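Local coordinates for GXWXG domain-containing protein (Thermomonospora curvata, PDB 4MVE) that is of unknown function but combines a GXWXG family region with a DUF4334 region in a compact chain rich in antiparallel beta strands, at residues V75-C80 and G94-R99. Sequence-based numbering, arbitrary orientation.
Sequences VEPLLC and GLARLR
V75 lays its CG2 methyl across the start of strand 96-103, 3.7 Å from CA of R97 and 4.0 Å from CG of L98, the side chains of V75 and L98 crossing at about a right angle. This is an isolated antiparallel beta bridge, a hydrogen-bonded pair between V75 and A96 where strands 74-81 and 96-103 of the antiparallel sheet meet briefly and then splay apart, the N-to-C directions of segments 75-80 and 96-99 lying 113° apart. V75 N donates to A96 O at 3.1 Å, approaching from above the carbonyl plane, while the return bond from A96 N to V75 O is weak. CG2 lies anti to the carbonyl carbon of V75, which carries it over the R97 backbone. P77 extends the apolar contact beyond the bridge: its CG sits 4.2 Å from CB of A96, and its CD lies 4.0 Å from CA of L95. M111 of strand 106-113 touches both V75 and P77, and F69 of strand 64-71 touches V75 and L98. E76 forms a salt bridge with R68, and R97 one with D114. L95, partly exposed, packs against the V75 carbonyl at the opposite end from L98, its CB and CD2 each 3.7 Å from V75 O.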
loop_
_atom_site.group_PDB
_atom_site.type_symbol
_atom_site.label_atom_id
_atom_site.label_comp_id
_atom_site.label_asym_id
_atom_site.label_seq_id
_atom_site.Cartn_x
_atom_site.Cartn_y
_atom_site.Cartn_z
ATOM N N VAL A 75 -11.584 -2.686 -6.515
ATOM C CA VAL A 75 -10.682 -1.808 -5.775
ATOM C C VAL A 75 -10.347 -0.548 -6.596
ATOM O O VAL A 75 -10.001 -0.650 -7.780
ATOM C CB VAL A 75 -9.378 -2.589 -5.425
ATOM C CG1 VAL A 75 -8.380 -1.722 -4.647
ATOM C CG2 VAL A 75 -9.690 -3.869 -4.636
ATOM N N GLU A 76 -10.361 0.617 -5.947
ATOM C CA GLU A 76 -9.895 1.859 -6.560
ATOM C C GLU A 76 -8.473 2.055 -6.055
ATOM O O GLU A 76 -8.283 2.357 -4.884
ATOM C CB GLU A 76 -10.825 3.050 -6.270
ATOM C CG GLU A 76 -12.257 2.787 -6.741
ATOM C CD GLU A 76 -13.287 3.757 -6.194
ATOM O OE1 GLU A 76 -13.061 4.292 -5.086
ATOM O OE2 GLU A 76 -14.338 3.952 -6.846
ATOM N N PRO A 77 -7.442 1.780 -6.886
ATOM C CA PRO A 77 -6.064 1.849 -6.374
ATOM C C PRO A 77 -5.488 3.247 -6.215
ATOM O O PRO A 77 -4.521 3.420 -5.460
ATOM C CB PRO A 77 -5.260 1.068 -7.416
ATOM C CG PRO A 77 -6.038 1.209 -8.682
ATOM C CD PRO A 77 -7.488 1.348 -8.303
ATOM N N LEU A 78 -6.019 4.229 -6.943
ATOM C CA LEU A 78 -5.423 5.576 -6.944
ATOM C C LEU A 78 -6.392 6.679 -6.676
ATOM O O LEU A 78 -6.736 7.448 -7.581
ATOM C CB LEU A 78 -4.715 5.850 -8.289
ATOM C CG LEU A 78 -3.626 4.835 -8.682
ATOM C CD1 LEU A 78 -3.271 4.997 -10.135
ATOM C CD2 LEU A 78 -2.357 5.022 -7.806
ATOM N N LEU A 79 -6.780 6.815 -5.399
ATOM C CA LEU A 79 -7.591 7.939 -4.952
ATOM C C LEU A 79 -6.661 9.099 -4.867
ATOM O O LEU A 79 -5.538 8.921 -4.394
ATOM C CB LEU A 79 -8.274 7.667 -3.599
ATOM C CG LEU A 79 -9.261 6.480 -3.523
ATOM C CD1 LEU A 79 -9.846 6.375 -2.081
ATOM C CD2 LEU A 79 -10.406 6.610 -4.593
ATOM N N CYS A 80 -7.065 10.254 -5.417
ATOM C CA CYS A 80 -6.226 11.440 -5.449
ATOM C C CYS A 80 -7.019 12.601 -4.984
ATOM O O CYS A 80 -8.253 12.558 -4.975
ATOM C CB CYS A 80 -5.649 11.687 -6.849
ATOM S SG CYS A 80 -4.596 10.351 -7.462
ATOM N N GLY A 94 -6.270 1.993 -14.875
ATOM C CA GLY A 94 -7.158 0.853 -14.693
ATOM C C GLY A 94 -7.484 0.666 -13.221
ATOM O O GLY A 94 -6.933 1.360 -12.347
ATOM N N LEU A 95 -8.377 -0.285 -12.938
ATOM C CA LEU A 95 -8.803 -0.548 -11.583
ATOM C C LEU A 95 -8.019 -1.741 -11.016
ATOM O O LEU A 95 -6.890 -1.991 -11.466
ATOM C CB LEU A 95 -10.350 -0.711 -11.494
ATOM C CG LEU A 95 -11.125 0.605 -11.752
ATOM C CD1 LEU A 95 -12.594 0.357 -11.928
ATOM C CD2 LEU A 95 -10.922 1.618 -10.620
ATOM N N ALA A 96 -8.544 -2.396 -9.960
ATOM C CA ALA A 96 -7.804 -3.461 -9.320
ATOM C C ALA A 96 -8.736 -4.408 -8.563
ATOM O O ALA A 96 -9.954 -4.245 -8.583
ATOM C CB ALA A 96 -6.759 -2.869 -8.377
ATOM N N ARG A 97 -8.157 -5.448 -7.978
ATOM C CA ARG A 97 -8.885 -6.448 -7.215
ATOM C C ARG A 97 -7.950 -7.077 -6.179
ATOM O O ARG A 97 -6.737 -6.808 -6.183
ATOM C CB ARG A 97 -9.545 -7.493 -8.138
ATOM C CG ARG A 97 -8.573 -8.364 -8.875
ATOM C CD ARG A 97 -9.092 -8.818 -10.248
ATOM N NE ARG A 97 -8.037 -9.595 -10.914
ATOM C CZ ARG A 97 -6.881 -9.095 -11.362
ATOM N NH1 ARG A 97 -6.630 -7.787 -11.276
ATOM N NH2 ARG A 97 -5.982 -9.891 -11.924
ATOM N N LEU A 98 -8.524 -7.842 -5.260
ATOM C CA LEU A 98 -7.774 -8.489 -4.181
ATOM C C LEU A 98 -7.756 -9.987 -4.328
ATOM O O LEU A 98 -8.785 -10.604 -4.643
ATOM C CB LEU A 98 -8.399 -8.163 -2.823
ATOM C CG LEU A 98 -8.246 -6.717 -2.296
ATOM C CD1 LEU A 98 -9.300 -6.429 -1.230
ATOM C CD2 LEU A 98 -6.851 -6.484 -1.711
ATOM N N ARG A 99 -6.580 -10.568 -4.105
ATOM C CA ARG A 99 -6.381 -12.029 -4.105
ATOM C C ARG A 99 -5.387 -12.378 -3.002
ATOM O O ARG A 99 -4.737 -11.466 -2.452
ATOM C CB ARG A 99 -5.866 -12.525 -5.465
ATOM C CG ARG A 99 -6.814 -12.296 -6.668
ATOM C CD ARG A 99 -8.104 -13.127 -6.491
ATOM N NE ARG A 99 -8.963 -13.136 -7.671
ATOM C CZ ARG A 99 -9.970 -12.293 -7.892
ATOM N NH1 ARG A 99 -10.195 -11.281 -7.062
ATOM N NH2 ARG A 99 -10.723 -12.421 -8.973
#